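Local coordinates for protein inosine-uridine nucleoside N-ribohydrolase (Xanthomonas oryzae pv. oryzae, PDB 4KL0) that is a bacterial effector that binds calcium and probably hydrolyses N-glycosidic bonds, as its nucleoside hydrolase family does, although this activity is not established, at residues T11-A14 with V15-L19; G82-D85 with R86-L89; L224-E227 with A228-A232. All coordinates share one frame; numbering follows the deposited sequence.

Contact 1 (T11-A14 with V15-L19); sequences TEAA and VLREL
Thr11 and Val15, Glu12 and Leu16, Ala13 and Arg17, and Ala14 and Glu18 meet along one helix, 10-20, in a local contact between successive turns near the start of the modelled chain. Four backbone bonds carry it. The straightest runs from Arg17 N to Ala13 O at 3.0 Å, with an N-H...O angle of 167°, and Glu18 N to Ala14 O is equally short. At the first turn the geometry is poorer: Val15 N lies 3.2 Å from Thr11 O and stands well above that carbonyl's plane. Val15 CG1, set between the backbone N and the carbonyl carbon (chi1 77°), drops back onto the preceding turn and comes within 3.2 Å of Glu12 O. This i to i+4 ladder is that of a regular alpha-helix, amphipathic here: its buried side, with Glu12, Val15, Leu16 and Leu19, rests on helices 358-372 and 327-333 and on nearby loops, while Ala14 and Arg17 are exposed. The carboxylate of Glu12 is held by Ser366 and Lys370, and that of Glu18 by Lys360. On the exposed side the Arg17 chain leaves extended, then bends at chi3 (-61°) and folds back over the preceding turn. Ala13 O faces one side of its guanidinium, 4.0 Å from the plane and offset toward the rim, and Arg17 NH1 approaches Ala14 CA to 3.7 Å.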
ATOM      1  N   THR A  11       4.450 -19.247 -16.709  1.00 26.00           N
ATOM      2  CA  THR A  11       3.542 -19.290 -15.571  1.00 24.61           C
ATOM      3  C   THR A  11       3.023 -17.881 -15.158  1.00 26.41           C
ATOM      4  O   THR A  11       1.940 -17.757 -14.612  1.00 22.93           O
ATOM      5  CB  THR A  11       4.123 -20.040 -14.359  1.00 28.86           C
ATOM      6  OG1 THR A  11       5.133 -19.241 -13.707  1.00 24.37           O
ATOM      7  CG2 THR A  11       4.722 -21.347 -14.823  1.00 26.20           C
ATOM      8  N   GLU A  12       3.807 -16.833 -15.390  1.00 23.81           N
ATOM      9  CA  GLU A  12       3.316 -15.472 -15.090  1.00 22.56           C
ATOM     10  C   GLU A  12       2.212 -15.109 -16.086  1.00 22.87           C
ATOM     11  O   GLU A  12       1.166 -14.587 -15.716  1.00 21.81           O
ATOM     12  CB  GLU A  12       4.442 -14.445 -15.183  1.00 24.71           C
ATOM     13  CG  GLU A  12       5.314 -14.446 -13.929  1.00 24.53           C
ATOM     14  CD  GLU A  12       6.633 -13.712 -14.152  1.00 29.22           C
ATOM     15  OE1 GLU A  12       6.997 -13.349 -15.326  1.00 24.90           O
ATOM     16  OE2 GLU A  12       7.316 -13.526 -13.121  1.00 27.43           O
ATOM     17  N   ALA A  13       2.454 -15.409 -17.355  1.00 24.18           N
ATOM     18  CA  ALA A  13       1.505 -15.055 -18.398  1.00 25.23           C
ATOM     19  C   ALA A  13       0.191 -15.795 -18.118  1.00 25.27           C
ATOM     20  O   ALA A  13      -0.889 -15.220 -18.256  1.00 23.13           O
ATOM     21  CB  ALA A  13       2.066 -15.380 -19.792  1.00 26.75           C
ATOM     22  N   ALA A  14       0.270 -17.058 -17.681  1.00 27.12           N
ATOM     23  CA  ALA A  14      -0.944 -17.813 -17.330  1.00 25.19           C
ATOM     24  C   ALA A  14      -1.747 -17.275 -16.156  1.00 25.46           C
ATOM     25  O   ALA A  14      -2.988 -17.341 -16.123  1.00 22.87           O
ATOM     26  CB  ALA A  14      -0.600 -19.295 -17.070  1.00 25.07           C
ATOM     27  N   VAL A  15      -1.059 -16.745 -15.148  1.00 22.79           N
ATOM     28  CA  VAL A  15      -1.813 -16.268 -14.015  1.00 20.59           C
ATOM     29  C   VAL A  15      -2.527 -14.952 -14.369  1.00 19.98           C
ATOM     30  O   VAL A  15      -3.594 -14.693 -13.883  1.00 20.26           O
ATOM     31  CB  VAL A  15      -0.968 -16.113 -12.720  1.00 22.39           C
ATOM     32  CG1 VAL A  15      -0.138 -14.901 -12.782  1.00 22.73           C
ATOM     33  CG2 VAL A  15      -1.869 -16.008 -11.524  1.00 24.56           C
ATOM     34  N   LEU A  16      -1.940 -14.184 -15.280  1.00 20.21           N
ATOM     35  CA  LEU A  16      -2.541 -12.926 -15.678  1.00 23.49           C
ATOM     36  C   LEU A  16      -3.721 -13.189 -16.630  1.00 22.42           C
ATOM     37  O   LEU A  16      -4.766 -12.541 -16.527  1.00 19.98           O
ATOM     38  CB  LEU A  16      -1.495 -11.993 -16.287  1.00 21.89           C
ATOM     39  CG  LEU A  16      -2.086 -10.690 -16.792  1.00 20.10           C
ATOM     40  CD1 LEU A  16      -2.655  -9.851 -15.636  1.00 23.88           C
ATOM     41  CD2 LEU A  16      -0.950  -9.934 -17.515  1.00 23.49           C
ATOM     42  N   ARG A  17      -3.583 -14.173 -17.507  1.00 23.19           N
ATOM     43  CA  ARG A  17      -4.740 -14.622 -18.301  1.00 24.54           C
ATOM     44  C   ARG A  17      -5.910 -15.050 -17.409  1.00 23.53           C
ATOM     45  O   ARG A  17      -7.090 -14.697 -17.641  1.00 26.18           O
ATOM     46  CB  ARG A  17      -4.305 -15.810 -19.159  1.00 25.43           C
ATOM     47  CG  ARG A  17      -5.324 -16.304 -20.168  1.00 27.91           C
ATOM     48  CD  ARG A  17      -4.643 -17.338 -21.066  1.00 25.60           C
ATOM     49  NE  ARG A  17      -3.514 -16.754 -21.791  1.00 32.02           N
ATOM     50  CZ  ARG A  17      -2.236 -17.129 -21.658  1.00 30.47           C
ATOM     51  NH1 ARG A  17      -1.894 -18.144 -20.849  1.00 32.57           N
ATOM     52  NH2 ARG A  17      -1.294 -16.494 -22.344  1.00 36.06           N
ATOM     53  N   GLU A  18      -5.601 -15.812 -16.371  1.00 23.38           N
ATOM     54  CA  GLU A  18      -6.613 -16.255 -15.429  1.00 24.14           C
ATOM     55  C   GLU A  18      -7.298 -15.106 -14.691  1.00 25.61           C
ATOM     56  O   GLU A  18      -8.520 -15.088 -14.499  1.00 24.01           O
ATOM     57  CB  GLU A  18      -6.008 -17.260 -14.429  1.00 27.01           C
ATOM     58  CG  GLU A  18      -7.025 -17.733 -13.383  1.00 27.45           C
ATOM     59  CD  GLU A  18      -6.407 -18.581 -12.249  1.00 34.78           C
ATOM     60  OE1 GLU A  18      -5.150 -18.775 -12.224  1.00 35.01           O
ATOM     61  OE2 GLU A  18      -7.202 -19.065 -11.393  1.00 35.78           O
ATOM     62  N   LEU A  19      -6.519 -14.129 -14.231  1.00 23.46           N
ATOM     63  CA  LEU A  19      -7.145 -12.993 -13.577  1.00 22.91           C
ATOM     64  C   LEU A  19      -8.070 -12.274 -14.562  1.00 23.39           C
ATOM     65  O   LEU A  19      -9.151 -11.794 -14.187  1.00 22.55           O
ATOM     66  CB  LEU A  19      -6.085 -12.014 -13.074  1.00 21.34           C
ATOM     67  CG  LEU A  19      -6.642 -10.683 -12.581  1.00 21.36           C
ATOM     68  CD1 LEU A  19      -7.596 -10.803 -11.375  1.00 20.14           C
ATOM     69  CD2 LEU A  19      -5.506  -9.740 -12.260  1.00 20.14           C
TER

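Contact 2 (G82-D85 with R86-L89); sequences GVFD and RLAL
Gly82 O takes two bonds from Arg86, the backbone one from N at 3.2 Å and a shorter one from the guanidinium NH1 at 2.8 Å. The two donors come from opposite faces of the carbonyl plane; NH1 stands 46° above it, while the oxygen lies at the edge of the guanidinium, in its plane. An extended chain from CG to NE carries the group back along the helix to this oxygen. At the next residue, Val83 O accepts Leu87 N at 2.9 Å, nearly along the C=O axis, and the two side chains lie side by side, pointing the same way, with Val83 CG1 against Leu87 CD1 at 3.7 Å. Phe84 O takes the longer-range bond of the Schellman motif that ends the helix, from Leu89 N at 2.9 Å; Ala88, the C-prime residue, has positive phi (52°). Beside this turn Phe84 CD1 touches Leu89 CD1 at 3.8 Å, the methyl coming obliquely to the ring, neither over its face nor at its edge. Asp85 O supplies the second bond of the motif, to Ala88 N at 3.1 Å. The Asp85 carboxylate adds a water link: one water donates to Asp85 OD1 and to Leu89 O, tying the last turn to the departing chain. The whole turn ends helix 70-86 ahead of strand 93-96. Val83 and Leu89 pack on helix 41-54, where Lys50 binds Leu87 O; Arg86 leans on helix 248-269, and Phe84 meets the ring of Tyr46 and reaches Leu60 and Val63 of strand 58-65.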
ATOM      1  N   GLY A  82       5.461  11.933  -9.725  1.00 13.44           N
ATOM      2  CA  GLY A  82       6.555  11.501 -10.598  1.00 16.13           C
ATOM      3  C   GLY A  82       6.496  10.043 -11.042  1.00 16.76           C
ATOM      4  O   GLY A  82       6.811   9.709 -12.202  1.00 17.15           O
ATOM      5  N   VAL A  83       6.107   9.149 -10.128  1.00 13.84           N
ATOM      6  CA  VAL A  83       5.967   7.750 -10.465  1.00 12.41           C
ATOM      7  C   VAL A  83       4.751   7.498 -11.353  1.00 15.72           C
ATOM      8  O   VAL A  83       4.874   6.833 -12.392  1.00 14.64           O
ATOM      9  CB  VAL A  83       5.899   6.885  -9.198  1.00 11.33           C
ATOM     10  CG1 VAL A  83       5.479   5.420  -9.528  1.00 11.72           C
ATOM     11  CG2 VAL A  83       7.243   6.920  -8.450  1.00 12.36           C
ATOM     12  N   PHE A  84       3.604   8.103 -11.030  1.00 13.09           N
ATOM     13  CA  PHE A  84       2.441   7.970 -11.927  1.00 13.85           C
ATOM     14  C   PHE A  84       2.736   8.464 -13.358  1.00 17.18           C
ATOM     15  O   PHE A  84       2.332   7.818 -14.313  1.00 16.64           O
ATOM     16  CB  PHE A  84       1.211   8.652 -11.334  1.00 15.22           C
ATOM     17  CG  PHE A  84       0.738   8.018 -10.070  1.00 14.19           C
ATOM     18  CD1 PHE A  84       0.473   6.642 -10.008  1.00 15.37           C
ATOM     19  CD2 PHE A  84       0.557   8.803  -8.954  1.00 13.30           C
ATOM     20  CE1 PHE A  84       0.041   6.070  -8.775  1.00 12.36           C
ATOM     21  CE2 PHE A  84       0.133   8.264  -7.727  1.00 16.09           C
ATOM     22  CZ  PHE A  84      -0.141   6.907  -7.672  1.00 13.83           C
ATOM     23  N   ASP A  85       3.472   9.562 -13.453  1.00 15.06           N
ATOM     24  CA  ASP A  85       3.875  10.097 -14.769  1.00 16.53           C
ATOM     25  C   ASP A  85       4.702   9.069 -15.568  1.00 18.42           C
ATOM     26  O   ASP A  85       4.448   8.803 -16.761  1.00 18.87           O
ATOM     27  CB  ASP A  85       4.709  11.358 -14.581  1.00 15.81           C
ATOM     28  CG  ASP A  85       3.899  12.573 -14.137  1.00 23.07           C
ATOM     29  OD1 ASP A  85       2.634  12.585 -14.206  1.00 24.89           O
ATOM     30  OD2 ASP A  85       4.581  13.541 -13.728  1.00 26.54           O
ATOM     31  N   ARG A  86       5.668   8.436 -14.903  1.00 14.79           N
ATOM     32  CA  ARG A  86       6.554   7.409 -15.533  1.00 16.13           C
ATOM     33  C   ARG A  86       5.857   6.069 -15.807  1.00 17.00           C
ATOM     34  O   ARG A  86       6.342   5.220 -16.554  1.00 18.45           O
ATOM     35  CB  ARG A  86       7.766   7.207 -14.641  1.00 14.46           C
ATOM     36  CG  ARG A  86       8.603   8.470 -14.622  1.00 18.04           C
ATOM     37  CD  ARG A  86       9.719   8.382 -13.589  1.00 19.17           C
ATOM     38  NE  ARG A  86      10.655   9.518 -13.648  1.00 23.97           N
ATOM     39  CZ  ARG A  86      10.429  10.733 -13.148  1.00 23.03           C
ATOM     40  NH1 ARG A  86       9.266  11.071 -12.623  1.00 21.39           N
ATOM     41  NH2 ARG A  86      11.377  11.666 -13.244  1.00 25.41           N
ATOM     42  N   LEU A  87       4.716   5.860 -15.161  1.00 14.51           N
ATOM     43  CA  LEU A  87       3.878   4.682 -15.419  1.00 15.70           C
ATOM     44  C   LEU A  87       2.789   5.012 -16.442  1.00 18.07           C
ATOM     45  O   LEU A  87       1.921   4.205 -16.686  1.00 19.11           O
ATOM     46  CB  LEU A  87       3.177   4.232 -14.110  1.00 16.36           C
ATOM     47  CG  LEU A  87       4.056   3.686 -12.992  1.00 12.85           C
ATOM     48  CD1 LEU A  87       3.150   3.484 -11.739  1.00 14.34           C
ATOM     49  CD2 LEU A  87       4.755   2.367 -13.410  1.00 14.98           C
ATOM     50  N   ALA A  88       2.836   6.190 -17.056  1.00 17.98           N
ATOM     51  CA  ALA A  88       1.786   6.630 -17.997  1.00 17.07           C
ATOM     52  C   ALA A  88       0.386   6.508 -17.379  1.00 22.47           C
ATOM     53  O   ALA A  88      -0.563   5.954 -17.975  1.00 20.85           O
ATOM     54  CB  ALA A  88       1.858   5.853 -19.306  1.00 19.83           C
ATOM     55  N   LEU A  89       0.289   6.990 -16.140  1.00 18.19           N
ATOM     56  CA  LEU A  89      -0.990   7.254 -15.517  1.00 17.40           C
ATOM     57  C   LEU A  89      -1.039   8.763 -15.341  1.00 18.51           C
ATOM     58  O   LEU A  89      -0.976   9.298 -14.214  1.00 17.52           O
ATOM     59  CB  LEU A  89      -1.048   6.553 -14.180  1.00 20.11           C
ATOM     60  CG  LEU A  89      -1.190   5.032 -14.261  1.00 17.54           C
ATOM     61  CD1 LEU A  89      -0.959   4.462 -12.837  1.00 17.83           C
ATOM     62  CD2 LEU A  89      -2.551   4.575 -14.841  1.00 20.75           C
TER
HETATM   63  O   HOH W   1       0.458  11.468 -13.140  1.00 22.54           O

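Contact 3 (L224-E227 with A228-A232); sequences LTKE and AAYKA
The ring of Tyr230 lies over the backbone one turn before it, with Lys226 O 3.4 Å above the ring plane and over its centre. Glu227 N sits on the same face, displaced toward the rim. The Lys226 side chain runs beside the ring and points the same way; its methylenes pass the phenol end, where CD comes to 3.4 Å from Tyr230 OH. Two torsions bring about this pairing: Lys226 CG stands between its backbone N and carbonyl carbon (chi1 62°), with the chain extended beyond it, and Tyr230 CG lies anti to its own carbonyl carbon (chi1 -61°), which folds the ring back over the first turn. The backbone beneath is bonded as well. Tyr230 N donates to Lys226 O at 3.2 Å in the carbonyl plane, so this one oxygen both accepts a helix bond and underlies the ring; a weak bond from Ala229 N joins it. Ahead of it, Ala228 N reaches Thr225 O at 3.0 Å from 51° above the carbonyl plane, an i to i+3 bond that opens the helix after Thr225 at the N-cap position. Inward, Ala228 CB fits against Leu224 CG at 3.8 Å, where the helix rises from the end of strand 221-224. Farther out, backbone bonds from Leu224 to Ile177 and Gly179 and from Thr225 to Val350 fix that end between strands 172-178 and 347-350, and Tyr317 of helix 317-325 packs on Lys226, Ala229 and Tyr230. Chemically, the short helix 226-231 is joined to the sheet by apolar packing at Leu224 and Ala228, while on its exposed side an aromatic face covers a peptide carbonyl and the lysine chain runs alongside, its methylenes against the phenol oxygen.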
ATOM      1  N   LEU A 224      -6.142  -5.913   6.350  1.00 13.22           N
ATOM      2  CA  LEU A 224      -5.112  -6.889   6.016  1.00 13.98           C
ATOM      3  C   LEU A 224      -3.946  -6.630   6.954  1.00 16.53           C
ATOM      4  O   LEU A 224      -3.563  -5.476   7.151  1.00 17.63           O
ATOM      5  CB  LEU A 224      -4.596  -6.667   4.585  1.00 13.63           C
ATOM      6  CG  LEU A 224      -3.628  -7.755   4.080  1.00 17.16           C
ATOM      7  CD1 LEU A 224      -4.012  -8.217   2.709  1.00 16.67           C
ATOM      8  CD2 LEU A 224      -2.090  -7.284   4.109  1.00 14.68           C
ATOM      9  N   THR A 225      -3.370  -7.670   7.517  1.00 18.03           N
ATOM     10  CA  THR A 225      -2.403  -7.485   8.599  1.00 15.49           C
ATOM     11  C   THR A 225      -1.024  -7.967   8.131  1.00 14.99           C
ATOM     12  O   THR A 225      -0.843  -8.635   7.079  1.00 17.72           O
ATOM     13  CB  THR A 225      -2.817  -8.316   9.811  1.00 20.43           C
ATOM     14  OG1 THR A 225      -2.680  -9.699   9.483  1.00 25.38           O
ATOM     15  CG2 THR A 225      -4.239  -8.040  10.149  1.00 23.87           C
ATOM     16  N   LYS A 226       0.005  -7.643   8.883  1.00 16.77           N
ATOM     17  CA  LYS A 226       1.352  -7.987   8.438  1.00 18.81           C
ATOM     18  C   LYS A 226       1.559  -9.516   8.251  1.00 17.63           C
ATOM     19  O   LYS A 226       2.344  -9.924   7.411  1.00 19.76           O
ATOM     20  CB  LYS A 226       2.393  -7.394   9.422  1.00 21.71           C
ATOM     21  CG  LYS A 226       2.250  -7.960  10.831  1.00 24.18           C
ATOM     22  CD  LYS A 226       3.050  -7.163  11.851  1.00 24.71           C
ATOM     23  CE  LYS A 226       2.996  -7.861  13.233  1.00 28.28           C
ATOM     24  NZ  LYS A 226       4.196  -7.466  14.053  1.00 40.45           N
ATOM     25  N   GLU A 227       0.830 -10.342   9.027  1.00 19.22           N
ATOM     26  CA  GLU A 227       0.937 -11.806   8.882  1.00 20.59           C
ATOM     27  C   GLU A 227       0.525 -12.341   7.507  1.00 18.98           C
ATOM     28  O   GLU A 227       1.054 -13.381   7.028  1.00 21.90           O
ATOM     29  CB  GLU A 227       0.156 -12.490  10.019  1.00 24.82           C
ATOM     30  CG  GLU A 227       0.847 -12.271  11.376  1.00 28.59           C
ATOM     31  CD  GLU A 227       0.442 -10.963  12.050  1.00 31.25           C
ATOM     32  OE1 GLU A 227      -0.537 -10.294  11.580  1.00 29.65           O
ATOM     33  OE2 GLU A 227       1.100 -10.603  13.065  1.00 37.78           O
ATOM     34  N   ALA A 228      -0.397 -11.632   6.858  1.00 18.50           N
ATOM     35  CA  ALA A 228      -0.838 -11.972   5.504  1.00 19.28           C
ATOM     36  C   ALA A 228       0.334 -11.794   4.552  1.00 20.04           C
ATOM     37  O   ALA A 228       0.553 -12.605   3.658  1.00 21.86           O
ATOM     38  CB  ALA A 228      -2.002 -11.081   5.096  1.00 17.57           C
ATOM     39  N   ALA A 229       1.116 -10.723   4.731  1.00 19.95           N
ATOM     40  CA  ALA A 229       2.271 -10.537   3.844  1.00 18.46           C
ATOM     41  C   ALA A 229       3.395 -11.556   4.022  1.00 22.12           C
ATOM     42  O   ALA A 229       4.062 -11.945   3.037  1.00 21.17           O
ATOM     43  CB  ALA A 229       2.846  -9.110   3.958  1.00 19.81           C
ATOM     44  N   TYR A 230       3.640 -11.985   5.272  1.00 22.40           N
ATOM     45  CA  TYR A 230       4.723 -12.929   5.531  1.00 26.36           C
ATOM     46  C   TYR A 230       4.512 -14.166   4.669  1.00 26.53           C
ATOM     47  O   TYR A 230       5.447 -14.726   4.071  1.00 27.08           O
ATOM     48  CB  TYR A 230       4.750 -13.337   7.025  1.00 27.34           C
ATOM     49  CG  TYR A 230       4.974 -12.201   8.004  1.00 25.14           C
ATOM     50  CD1 TYR A 230       5.551 -11.016   7.620  1.00 22.89           C
ATOM     51  CD2 TYR A 230       4.614 -12.332   9.350  1.00 26.26           C
ATOM     52  CE1 TYR A 230       5.769  -9.971   8.551  1.00 25.92           C
ATOM     53  CE2 TYR A 230       4.806 -11.298  10.271  1.00 26.99           C
ATOM     54  CZ  TYR A 230       5.384 -10.131   9.869  1.00 25.56           C
ATOM     55  OH  TYR A 230       5.592  -9.142  10.814  1.00 29.68           O
ATOM     56  N   LYS A 231       3.261 -14.578   4.582  1.00 25.45           N
ATOM     57  CA  LYS A 231       2.981 -15.798   3.862  1.00 26.49           C
ATOM     58  C   LYS A 231       3.267 -15.694   2.348  1.00 30.43           C
ATOM     59  O   LYS A 231       3.648 -16.677   1.694  1.00 30.78           O
ATOM     60  CB  LYS A 231       1.544 -16.173   4.124  1.00 27.37           C
ATOM     61  CG  LYS A 231       1.194 -17.581   3.656  1.00 29.25           C
ATOM     62  CD  LYS A 231      -0.046 -18.049   4.372  1.00 28.86           C
ATOM     63  CE  LYS A 231      -0.268 -19.529   4.170  1.00 28.63           C
ATOM     64  NZ  LYS A 231      -1.746 -19.760   4.133  1.00 26.56           N
ATOM     65  N   ALA A 232       3.092 -14.496   1.795  1.00 28.50           N
ATOM     66  CA  ALA A 232       3.253 -14.282   0.354  1.00 26.55           C
ATOM     67  C   ALA A 232       4.531 -13.478   0.010  1.00 26.05           C
ATOM     68  O   ALA A 232       4.590 -12.789  -1.022  1.00 24.94           O
ATOM     69  CB  ALA A 232       1.987 -13.568  -0.196  1.00 22.38           C
TER

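The three contacts are local turns of separate helices, met in series along the chain and nowhere touching: nearest atoms are about 14 Å apart for contacts 1 and 2, about 12 Å for contacts 1 and 3, and about 19 Å for contacts 2 and 3. Contacts 2 and 3 lie on opposite sides of the chain's centre, yet each has a buried side chain within about 8 Å of side chains of the calcium site, Phe84 near Asp42 and Ile151, Leu224 near Asp318. The side chain of Phe84 is about 12 Å, and that of Leu224 about 11 Å, from the bound calcium ion, both too far to bind it. Contact 1 lies away from that site and is linked to contact 3 through helix 358-372, which both touch.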